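Local atomic coordinates of mannitol dehydrogenase (Helicobacter pylori, PDB entry 3TWO), a protein that probably interconverts cinnamyl alcohols and the corresponding aldehydes with NADP(H), as a zinc-containing member of the medium-chain alcohol dehydrogenase family. Residues D14-K18 against I323-Y327; D35-I41 against R338-K344; D84-V88 against V143-D147. All coordinates share one frame; numbering follows the deposited sequence.

Contact 1 (D14-K18 against I323-Y327)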
loop_
_atom_site.group_PDB
_atom_site.type_symbol
_atom_site.label_atom_id
_atom_site.label_comp_id
_atom_site.label_asym_id
_atom_site.label_seq_id
_atom_site.Cartn_x
_atom_site.Cartn_y
_atom_site.Cartn_z
ATOM N N ASP B 14 -2.720 9.148 32.879
ATOM C CA ASP B 14 -2.512 8.116 33.903
ATOM C C ASP B 14 -3.541 8.061 35.016
ATOM O O ASP B 14 -3.279 7.390 36.015
ATOM C CB ASP B 14 -1.168 8.288 34.625
ATOM C CG ASP B 14 0.005 8.258 33.691
ATOM O OD1 ASP B 14 0.058 7.391 32.795
ATOM O OD2 ASP B 14 0.887 9.109 33.879
ATOM N N GLU B 15 -4.687 8.725 34.880
ATOM C CA GLU B 15 -5.686 8.653 35.970
ATOM C C GLU B 15 -6.818 7.677 35.700
ATOM O O GLU B 15 -6.868 7.099 34.646
ATOM C CB GLU B 15 -6.249 10.020 36.241
ATOM C CG GLU B 15 -5.217 10.920 36.834
ATOM C CD GLU B 15 -5.777 12.281 37.037
ATOM O OE1 GLU B 15 -6.834 12.419 37.712
ATOM O OE2 GLU B 15 -5.167 13.223 36.500
ATOM N N HIS B 16 -7.703 7.511 36.670
ATOM C CA HIS B 16 -8.911 6.757 36.526
ATOM C C HIS B 16 -10.038 7.678 36.124
ATOM O O HIS B 16 -9.993 8.854 36.430
ATOM C CB HIS B 16 -9.279 6.108 37.855
ATOM C CG HIS B 16 -8.376 4.973 38.237
ATOM N ND1 HIS B 16 -7.430 4.443 37.375
ATOM C CD2 HIS B 16 -8.302 4.240 39.372
ATOM C CE1 HIS B 16 -6.782 3.465 37.986
ATOM N NE2 HIS B 16 -7.291 3.323 39.199
ATOM N N PHE B 17 -11.056 7.098 35.488
ATOM C CA PHE B 17 -12.319 7.724 35.120
ATOM C C PHE B 17 -13.113 8.125 36.339
ATOM O O PHE B 17 -13.053 7.430 37.343
ATOM C CB PHE B 17 -13.101 6.750 34.248
ATOM C CG PHE B 17 -12.667 6.816 32.771
ATOM C CD1 PHE B 17 -11.578 6.071 32.302
ATOM C CD2 PHE B 17 -13.304 7.690 31.887
ATOM C CE1 PHE B 17 -11.160 6.169 30.970
ATOM C CE2 PHE B 17 -12.884 7.772 30.527
ATOM C CZ PHE B 17 -11.792 7.012 30.100
ATOM N N LYS B 18 -13.821 9.254 36.279
ATOM C CA LYS B 18 -14.658 9.687 37.405
ATOM C C LYS B 18 -15.915 10.336 36.875
ATOM O O LYS B 18 -15.894 10.865 35.772
ATOM C CB LYS B 18 -13.916 10.701 38.285
ATOM C CG LYS B 18 -12.610 10.176 38.895
ATOM C CD LYS B 18 -11.769 11.248 39.713
ATOM C CE LYS B 18 -11.150 12.389 38.848
ATOM N NZ LYS B 18 -12.255 13.193 38.275
ATOM N N ILE B 323 -15.520 1.052 33.811
ATOM C CA ILE B 323 -14.724 1.438 32.627
ATOM C C ILE B 323 -13.222 1.117 32.786
ATOM O O ILE B 323 -12.586 0.564 31.845
ATOM C CB ILE B 323 -14.905 2.972 32.247
ATOM C CG1 ILE B 323 -16.317 3.251 31.720
ATOM C CG2 ILE B 323 -13.956 3.383 31.165
ATOM C CD1 ILE B 323 -16.775 4.700 31.835
ATOM N N ASP B 324 -12.659 1.465 33.944
ATOM C CA ASP B 324 -11.286 1.194 34.218
ATOM C C ASP B 324 -10.952 -0.280 34.165
ATOM O O ASP B 324 -9.945 -0.635 33.607
ATOM C CB ASP B 324 -10.871 1.799 35.548
ATOM C CG ASP B 324 -10.675 3.313 35.426
ATOM O OD1 ASP B 324 -11.342 4.078 36.089
ATOM O OD2 ASP B 324 -9.868 3.719 34.614
ATOM N N THR B 325 -11.811 -1.124 34.726
ATOM C CA THR B 325 -11.674 -2.555 34.565
ATOM C C THR B 325 -11.739 -3.021 33.124
ATOM O O THR B 325 -10.892 -3.772 32.691
ATOM C CB THR B 325 -12.714 -3.267 35.448
ATOM O OG1 THR B 325 -12.368 -2.930 36.801
ATOM C CG2 THR B 325 -12.644 -4.825 35.223
ATOM N N ALA B 326 -12.705 -2.541 32.351
ATOM C CA ALA B 326 -12.777 -2.867 30.906
ATOM C C ALA B 326 -11.442 -2.520 30.179
ATOM O O ALA B 326 -10.913 -3.357 29.435
ATOM C CB ALA B 326 -13.948 -2.157 30.231
ATOM N N TYR B 327 -10.920 -1.301 30.400
ATOM C CA TYR B 327 -9.682 -0.836 29.743
ATOM C C TYR B 327 -8.491 -1.728 30.179
ATOM O O TYR B 327 -7.670 -2.116 29.375
ATOM C CB TYR B 327 -9.376 0.614 30.157
ATOM C CG TYR B 327 -10.095 1.727 29.403
ATOM C CD1 TYR B 327 -11.374 1.538 28.853
ATOM C CD2 TYR B 327 -9.453 2.975 29.206
ATOM C CE1 TYR B 327 -12.009 2.564 28.144
ATOM C CE2 TYR B 327 -10.082 4.012 28.504
ATOM C CZ TYR B 327 -11.364 3.799 28.012
ATOM O OH TYR B 327 -11.972 4.790 27.329
#
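Phe17 meets three residues of segment 323-327, and its ring is the centre of the contact. Its edge is turned to the face of the Tyr327 ring in an offset T-shaped pair, with centroids 5.2 Å apart and planes at 78°. The closest atoms of the two rings are Phe17 CE1 and Tyr327 CE2, 3.4 Å apart; Phe17 CZ is 3.6 Å from Tyr327 OH. Ile323 covers one face of the Phe17 ring. Its CG2 methyl makes a CH-pi contact, 4.0 Å from the Phe17 ring centroid and displaced toward the rim on the CD1 side. Asp324 OD2 lies near the plane of the same ring, at its edge, 3.7 Å from Phe17 CD1.

The other carboxylate oxygen makes the polar bond. Phe17 N donates to Asp324 OD1 at 3.1 Å. The bond is bent, 139° at the hydrogen, and uses the syn lone pair. The same OD1 lies 3.4 Å from His16 CB. The His16 ring crosses the carboxylate obliquely, with the two planes turned well away from parallel, and this looser contact lies at the exposed side.

The helix that holds this side is 323-331. It connects strand 315-318 to strand 338-342, which pair in parallel in the mixed sheet of the catalytic domain, and it packs beside the loop between strands 3-9 and 18-24.

Phe17 CG stands anti to its own carbonyl carbon, chi1 -83°, which swings the ring toward the helix. Ile10 and Pro62 also touch this ring. Tyr327 is fixed at its far end by a hydrogen bond between its OH and that of Tyr132. Helix 43-49 packs against the Tyr327 ring through Asp45, Ile46 and Ala49. Tyr132 also touches Ile323.

Contact 2 (D35-I41 against R338-K344). With NDP (NADPH dihydro-nicotinamide-adenine-dinucleotide phosphate), chain F.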
loop_
_atom_site.group_PDB
_atom_site.type_symbol
_atom_site.label_atom_id
_atom_site.label_comp_id
_atom_site.label_asym_id
_atom_site.label_seq_id
_atom_site.Cartn_x
_atom_site.Cartn_y
_atom_site.Cartn_z
ATOM N N ASP B 35 -30.916 11.210 24.230
ATOM C CA ASP B 35 -30.661 10.523 25.488
ATOM C C ASP B 35 -29.932 9.223 25.169
ATOM O O ASP B 35 -30.455 8.402 24.424
ATOM C CB ASP B 35 -31.975 10.138 26.201
ATOM C CG ASP B 35 -32.350 11.109 27.286
ATOM O OD1 ASP B 35 -32.003 12.307 27.197
ATOM O OD2 ASP B 35 -33.019 10.666 28.252
ATOM N N ILE B 36 -28.775 9.024 25.774
ATOM C CA ILE B 36 -27.916 7.879 25.461
ATOM C C ILE B 36 -28.283 6.655 26.318
ATOM O O ILE B 36 -28.308 6.734 27.552
ATOM C CB ILE B 36 -26.457 8.243 25.647
ATOM C CG1 ILE B 36 -26.049 9.314 24.623
ATOM C CG2 ILE B 36 -25.543 7.001 25.510
ATOM C CD1 ILE B 36 -24.587 9.777 24.771
ATOM N N LEU B 37 -28.599 5.540 25.663
ATOM C CA LEU B 37 -29.022 4.308 26.362
ATOM C C LEU B 37 -27.826 3.349 26.480
ATOM O O LEU B 37 -27.551 2.795 27.567
ATOM C CB LEU B 37 -30.253 3.644 25.670
ATOM C CG LEU B 37 -31.623 4.388 25.559
ATOM C CD1 LEU B 37 -32.758 3.371 25.433
ATOM C CD2 LEU B 37 -31.930 5.190 26.724
ATOM N N TYR B 38 -27.086 3.174 25.394
ATOM C CA TYR B 38 -25.921 2.280 25.380
ATOM C C TYR B 38 -24.709 2.931 24.736
ATOM O O TYR B 38 -24.852 3.672 23.739
ATOM C CB TYR B 38 -26.242 0.964 24.677
ATOM C CG TYR B 38 -27.405 0.240 25.378
ATOM C CD1 TYR B 38 -28.738 0.398 24.922
ATOM C CD2 TYR B 38 -27.176 -0.535 26.538
ATOM C CE1 TYR B 38 -29.848 -0.243 25.585
ATOM C CE2 TYR B 38 -28.261 -1.185 27.219
ATOM C CZ TYR B 38 -29.588 -1.004 26.724
ATOM O OH TYR B 38 -30.619 -1.623 27.342
ATOM N N ALA B 39 -23.527 2.692 25.352
ATOM C CA ALA B 39 -22.283 3.250 24.853
ATOM C C ALA B 39 -21.258 2.132 24.762
ATOM O O ALA B 39 -20.854 1.571 25.793
ATOM C CB ALA B 39 -21.788 4.370 25.731
ATOM N N GLY B 40 -20.921 1.757 23.515
ATOM C CA GLY B 40 -19.794 0.840 23.231
ATOM C C GLY B 40 -18.452 1.433 23.609
ATOM O O GLY B 40 -18.229 2.670 23.503
ATOM N N ILE B 41 -17.551 0.558 24.077
ATOM C CA ILE B 41 -16.174 0.954 24.320
ATOM C C ILE B 41 -15.342 0.431 23.159
ATOM O O ILE B 41 -15.315 -0.760 22.928
ATOM C CB ILE B 41 -15.654 0.324 25.618
ATOM C CG1 ILE B 41 -16.429 0.868 26.828
ATOM C CG2 ILE B 41 -14.097 0.460 25.739
ATOM C CD1 ILE B 41 -15.982 0.217 28.101
ATOM N N ARG B 338 -16.857 -7.012 22.491
ATOM C CA ARG B 338 -17.162 -5.622 22.865
ATOM C C ARG B 338 -17.708 -5.560 24.273
ATOM O O ARG B 338 -18.548 -6.416 24.650
ATOM C CB ARG B 338 -18.148 -4.960 21.862
ATOM C CG ARG B 338 -17.432 -4.190 20.733
ATOM C CD ARG B 338 -17.018 -2.798 21.240
ATOM N NE ARG B 338 -16.490 -1.922 20.204
ATOM C CZ ARG B 338 -15.224 -1.910 19.782
ATOM N NH1 ARG B 338 -14.357 -2.817 20.231
ATOM N NH2 ARG B 338 -14.859 -1.038 18.850
ATOM N N TYR B 339 -17.261 -4.551 25.033
ATOM C CA TYR B 339 -17.972 -4.089 26.263
ATOM C C TYR B 339 -18.957 -2.984 25.893
ATOM O O TYR B 339 -18.662 -2.120 25.011
ATOM C CB TYR B 339 -17.012 -3.535 27.329
ATOM C CG TYR B 339 -16.121 -4.594 27.966
ATOM C CD1 TYR B 339 -14.770 -4.729 27.576
ATOM C CD2 TYR B 339 -16.628 -5.481 28.921
ATOM C CE1 TYR B 339 -13.950 -5.702 28.168
ATOM C CE2 TYR B 339 -15.830 -6.462 29.505
ATOM C CZ TYR B 339 -14.507 -6.559 29.134
ATOM O OH TYR B 339 -13.738 -7.529 29.698
ATOM N N VAL B 340 -20.138 -3.020 26.525
ATOM C CA VAL B 340 -21.108 -1.972 26.289
ATOM C C VAL B 340 -21.641 -1.442 27.624
ATOM O O VAL B 340 -22.034 -2.240 28.508
ATOM C CB VAL B 340 -22.255 -2.431 25.429
ATOM C CG1 VAL B 340 -23.313 -1.340 25.432
ATOM C CG2 VAL B 340 -21.787 -2.756 23.989
ATOM N N ILE B 341 -21.638 -0.113 27.774
ATOM C CA ILE B 341 -22.082 0.500 29.037
ATOM C C ILE B 341 -23.577 0.726 29.017
ATOM O O ILE B 341 -24.122 1.305 28.088
ATOM C CB ILE B 341 -21.389 1.840 29.346
ATOM C CG1 ILE B 341 -19.844 1.691 29.361
ATOM C CG2 ILE B 341 -21.918 2.400 30.692
ATOM C CD1 ILE B 341 -19.114 3.008 29.245
ATOM N N ASP B 342 -24.242 0.255 30.052
ATOM C CA ASP B 342 -25.664 0.484 30.145
ATOM C C ASP B 342 -25.827 1.828 30.871
ATOM O O ASP B 342 -25.669 1.935 32.099
ATOM C CB ASP B 342 -26.326 -0.742 30.811
ATOM C CG ASP B 342 -27.758 -0.498 31.212
ATOM O OD1 ASP B 342 -28.216 0.653 31.236
ATOM O OD2 ASP B 342 -28.396 -1.490 31.551
ATOM N N MET B 343 -26.040 2.869 30.065
ATOM C CA MET B 343 -25.967 4.219 30.551
ATOM C C MET B 343 -27.105 4.606 31.499
ATOM O O MET B 343 -26.861 5.283 32.517
ATOM C CB MET B 343 -25.842 5.237 29.413
ATOM C CG MET B 343 -25.273 6.545 29.882
ATOM S SD MET B 343 -23.517 6.367 30.342
ATOM C CE MET B 343 -22.947 5.246 29.114
ATOM N N LYS B 344 -28.318 4.169 31.185
ATOM C CA LYS B 344 -29.407 4.360 32.131
ATOM C C LYS B 344 -29.083 3.835 33.519
ATOM O O LYS B 344 -29.339 4.522 34.514
ATOM C CB LYS B 344 -30.680 3.656 31.659
ATOM C CG LYS B 344 -31.506 4.405 30.657
ATOM C CD LYS B 344 -32.081 5.704 31.237
ATOM C CE LYS B 344 -31.436 6.923 30.548
ATOM N NZ LYS B 344 -32.476 7.957 30.438
HETATM P PA NDP F . -9.987 -4.508 20.905
HETATM O O1A NDP F . -8.879 -4.746 21.843
HETATM O O2A NDP F . -11.365 -5.271 20.884
HETATM O O5B NDP F . -9.462 -5.730 19.960
HETATM C C5B NDP F . -7.994 -5.887 19.571
HETATM C C4B NDP F . -7.739 -7.367 19.315
HETATM O O4B NDP F . -6.436 -7.700 18.676
HETATM C C3B NDP F . -7.802 -8.122 20.662
HETATM O O3B NDP F . -8.651 -9.316 20.462
HETATM C C2B NDP F . -6.319 -8.521 20.894
HETATM O O2B NDP F . -6.343 -9.762 21.624
HETATM C C1B NDP F . -5.834 -8.817 19.455
HETATM N N9A NDP F . -4.392 -8.543 19.251
HETATM C C8A NDP F . -3.676 -7.595 19.898
HETATM N N7A NDP F . -2.453 -7.630 19.395
HETATM C C5A NDP F . -2.393 -8.570 18.455
HETATM C C6A NDP F . -1.387 -9.026 17.623
HETATM N N6A NDP F . -0.105 -8.523 17.639
HETATM N N1A NDP F . -1.704 -10.017 16.799
HETATM C C2A NDP F . -2.908 -10.541 16.715
HETATM N N3A NDP F . -3.885 -10.119 17.481
HETATM C C4A NDP F . -3.632 -9.140 18.368
HETATM O O3 NDP F . -9.743 -3.484 19.729
HETATM P PN NDP F . -10.797 -2.920 18.779
HETATM O O1N NDP F . -11.340 -3.954 17.869
HETATM O O2N NDP F . -11.840 -1.968 19.422
HETATM O O5D NDP F . -9.906 -1.930 17.940
HETATM C C5D NDP F . -8.634 -2.476 17.339
HETATM C C4D NDP F . -7.758 -1.297 16.738
HETATM O O4D NDP F . -8.625 -0.745 15.730
HETATM C C3D NDP F . -7.402 -0.143 17.715
HETATM O O3D NDP F . -6.044 0.293 17.431
HETATM C C2D NDP F . -8.480 0.905 17.355
HETATM O O2D NDP F . -8.013 2.184 17.610
HETATM C C1D NDP F . -8.556 0.702 15.823
HETATM N N1N NDP F . -9.759 1.324 15.173
HETATM C C2N NDP F . -9.577 1.979 13.935
HETATM C C3N NDP F . -10.649 2.569 13.285
HETATM C C7N NDP F . -10.428 3.190 11.908
HETATM O O7N NDP F . -9.464 2.847 11.204
HETATM N N7N NDP F . -11.459 3.889 11.444
HETATM C C4N NDP F . -11.926 2.548 13.894
HETATM C C5N NDP F . -12.136 1.857 15.123
HETATM C C6N NDP F . -11.072 1.262 15.769
HETATM P P2B NDP F . -5.381 -10.077 22.816
HETATM O O1X NDP F . -6.382 -10.622 23.995
HETATM O O2X NDP F . -4.313 -10.978 22.373
HETATM O O3X NDP F . -4.810 -8.691 23.346
HETATM O O HOH W 1 -14.982 -3.000 24.438
#
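Arg338 bends at its second torsion, chi2 -81°, and this carries its chain across Ile41 O, which lies 3.1 Å from Arg338 CD and over one face of the guanidinium. Met343 sets CG anti to its backbone N, chi1 -159°. Two further bends then bring Met343 CE to Ala39 CB, 3.7 Å away.

Between these ends the two strands run antiparallel. Ala39 and Ile341 form a hydrogen-bonded pair. Ile341 N reaches Ala39 O at 2.7 Å in an almost straight bond, 176°, from above the carbonyl plane. Ala39 N returns a bond to Ile341 O. Ile41 N donates to Tyr339 O, and Met343 N to Leu37 O. One water bridges Ile41 O and Tyr339 N. Tyr38 CB packs on Val340 CG1 at 3.8 Å, and its ring lies beside Asp342. Asp342 is the N-cap of the last helix and accepts from Lys345 N. A long salt bridge joins Asp35 OD2 to Lys344 NZ at 3.5 Å, at the end of the pairing far from the coenzyme. Leu37 and Tyr38 together oppose Ala67 in a classic beta bulge.

The other end reaches the coenzyme. Arg338 NH1 donates to O2N of NADPH at 2.8 Å, with a weak second bond from NH2, while NE forms a salt bridge to Glu65. The arrangement is a C-terminal strand inserted between strands 31-40 and 315-318 of a medium-chain dehydrogenase catalytic-domain sheet, with an arginine on the coenzyme pyrophosphate.

Contact 3 (D84-V88 against V143-D147)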
loop_
_atom_site.group_PDB
_atom_site.type_symbol
_atom_site.label_atom_id
_atom_site.label_comp_id
_atom_site.label_asym_id
_atom_site.label_seq_id
_atom_site.Cartn_x
_atom_site.Cartn_y
_atom_site.Cartn_z
ATOM N N ASP B 84 -37.794 8.826 18.241
ATOM C CA ASP B 84 -36.976 8.002 17.287
ATOM C C ASP B 84 -35.778 7.320 17.933
ATOM O O ASP B 84 -35.057 7.925 18.774
ATOM C CB ASP B 84 -36.424 8.815 16.105
ATOM C CG ASP B 84 -37.477 9.133 15.061
ATOM O OD1 ASP B 84 -38.627 8.662 15.172
ATOM O OD2 ASP B 84 -37.159 9.911 14.134
ATOM N N VAL B 85 -35.524 6.091 17.500
ATOM C CA VAL B 85 -34.357 5.353 17.985
ATOM C C VAL B 85 -33.178 5.552 17.020
ATOM O O VAL B 85 -33.311 5.362 15.811
ATOM C CB VAL B 85 -34.685 3.835 18.252
ATOM C CG1 VAL B 85 -33.498 3.211 18.919
ATOM C CG2 VAL B 85 -35.937 3.677 19.187
ATOM N N VAL B 86 -32.013 5.932 17.554
ATOM C CA VAL B 86 -30.954 6.409 16.718
ATOM C C VAL B 86 -29.569 6.027 17.172
ATOM O O VAL B 86 -29.363 5.667 18.306
ATOM C CB VAL B 86 -30.997 7.988 16.632
ATOM C CG1 VAL B 86 -32.245 8.458 15.932
ATOM C CG2 VAL B 86 -30.928 8.596 18.014
ATOM N N GLY B 87 -28.572 6.187 16.304
ATOM C CA GLY B 87 -27.198 5.965 16.736
ATOM C C GLY B 87 -26.314 7.109 16.328
ATOM O O GLY B 87 -26.632 7.854 15.362
ATOM N N VAL B 88 -25.208 7.274 17.072
ATOM C CA VAL B 88 -24.165 8.236 16.741
ATOM C C VAL B 88 -22.809 7.517 16.722
ATOM O O VAL B 88 -22.526 6.663 17.606
ATOM C CB VAL B 88 -24.161 9.440 17.738
ATOM C CG1 VAL B 88 -23.049 10.454 17.412
ATOM C CG2 VAL B 88 -25.533 10.101 17.733
ATOM N N VAL B 143 -26.694 11.799 12.294
ATOM C CA VAL B 143 -27.416 10.871 13.169
ATOM C C VAL B 143 -27.910 9.640 12.364
ATOM O O VAL B 143 -28.505 9.776 11.283
ATOM C CB VAL B 143 -28.584 11.611 13.890
ATOM C CG1 VAL B 143 -29.412 10.628 14.746
ATOM C CG2 VAL B 143 -28.026 12.770 14.756
ATOM N N ILE B 144 -27.697 8.441 12.878
ATOM C CA ILE B 144 -28.090 7.250 12.135
ATOM C C ILE B 144 -29.483 6.817 12.611
ATOM O O ILE B 144 -29.725 6.771 13.820
ATOM C CB ILE B 144 -27.025 6.107 12.380
ATOM C CG1 ILE B 144 -25.594 6.658 12.047
ATOM C CG2 ILE B 144 -27.448 4.742 11.705
ATOM C CD1 ILE B 144 -25.482 7.354 10.668
ATOM N N SER B 145 -30.373 6.466 11.685
ATOM C CA SER B 145 -31.690 5.998 12.053
ATOM C C SER B 145 -31.664 4.489 12.380
ATOM O O SER B 145 -31.035 3.705 11.679
ATOM C CB SER B 145 -32.627 6.247 10.894
ATOM O OG SER B 145 -33.756 5.511 11.111
ATOM N N VAL B 146 -32.299 4.091 13.477
ATOM C CA VAL B 146 -32.203 2.687 13.928
ATOM C C VAL B 146 -33.617 2.133 14.101
ATOM O O VAL B 146 -34.480 2.822 14.692
ATOM C CB VAL B 146 -31.470 2.576 15.272
ATOM C CG1 VAL B 146 -31.614 1.161 15.867
ATOM C CG2 VAL B 146 -29.975 2.978 15.107
ATOM N N ASP B 147 -33.867 0.924 13.584
ATOM C CA ASP B 147 -35.187 0.273 13.729
ATOM C C ASP B 147 -35.603 0.200 15.194
ATOM O O ASP B 147 -34.844 -0.287 16.003
ATOM C CB ASP B 147 -35.091 -1.170 13.237
ATOM C CG ASP B 147 -36.438 -1.800 13.103
ATOM O OD1 ASP B 147 -37.167 -2.032 14.096
ATOM O OD2 ASP B 147 -36.805 -2.000 11.953
#
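Three backbone hydrogen bonds join Val85 and Gly87 to Ile144 and Val146. Gly87 bonds Ile144 in both directions. Ile144 N donates to Gly87 O at 2.8 Å, nearly straight at 168° and in the carbonyl plane. Gly87 N returns a bond of the same length to Ile144 O. Val146 N reaches Val85 O, also at 2.8 Å, but more bent, 144° at the hydrogen. Gly87 and Ile144 are thus an antiparallel hydrogen-bonded pair, and Val86 and Ser145 the adjoining non-hydrogen-bonded one.

Valine side chains pack around this ladder. Val143 CG1, anti to its backbone N (chi1 176°), comes against Val86 CB at 3.6 Å. Phe80 touches both valines and Ser145 as well. On the other side of the sheet, Val146 CG2 sits 3.7 Å from Gly87 N, where the glycine has no side chain of its own. Val146 CG1 turns instead to Val85 CG1, 4.1 Å away, and Leu152 touches both residues.

Helix 296-308 covers Ile144 through Thr299, Gln300 and Val303, and Val146 through Ile307. Gln300 OE1 also accepts from Ser145 N. Along its other edge segment 84-88 joins strand 65-73, through backbone bonds to Ile66, Gly68 and Ile70. Such a short antiparallel pairing belongs to the curled sheet of the GroES-like domain, here packed against a helix that follows the last strand of the coenzyme-binding parallel sheet.

Contacts 1 and 2 touch directly, with centres about 15 Å apart. Helix 323-331 of contact 1 lies on the strand pair of contact 2: Ile323 CG1 is 3.7 Å from Ile341 CD1, and Tyr327 CE1 is 3.8 Å from Ile41 CG2. Contact 3 belongs to the same sheet as contact 2, with centres about 14 Å and nearest atoms about 6 Å apart. Contacts 1 and 3 are about 28 Å apart between centres and do not meet. Of the three contacts, only contact 2 touches NADPH, through Arg338. The Arg338 side chain is about 5 Å from a zinc ion, whereas the Tyr327 side chain of contact 1 is about 10 Å from both zinc and coenzyme.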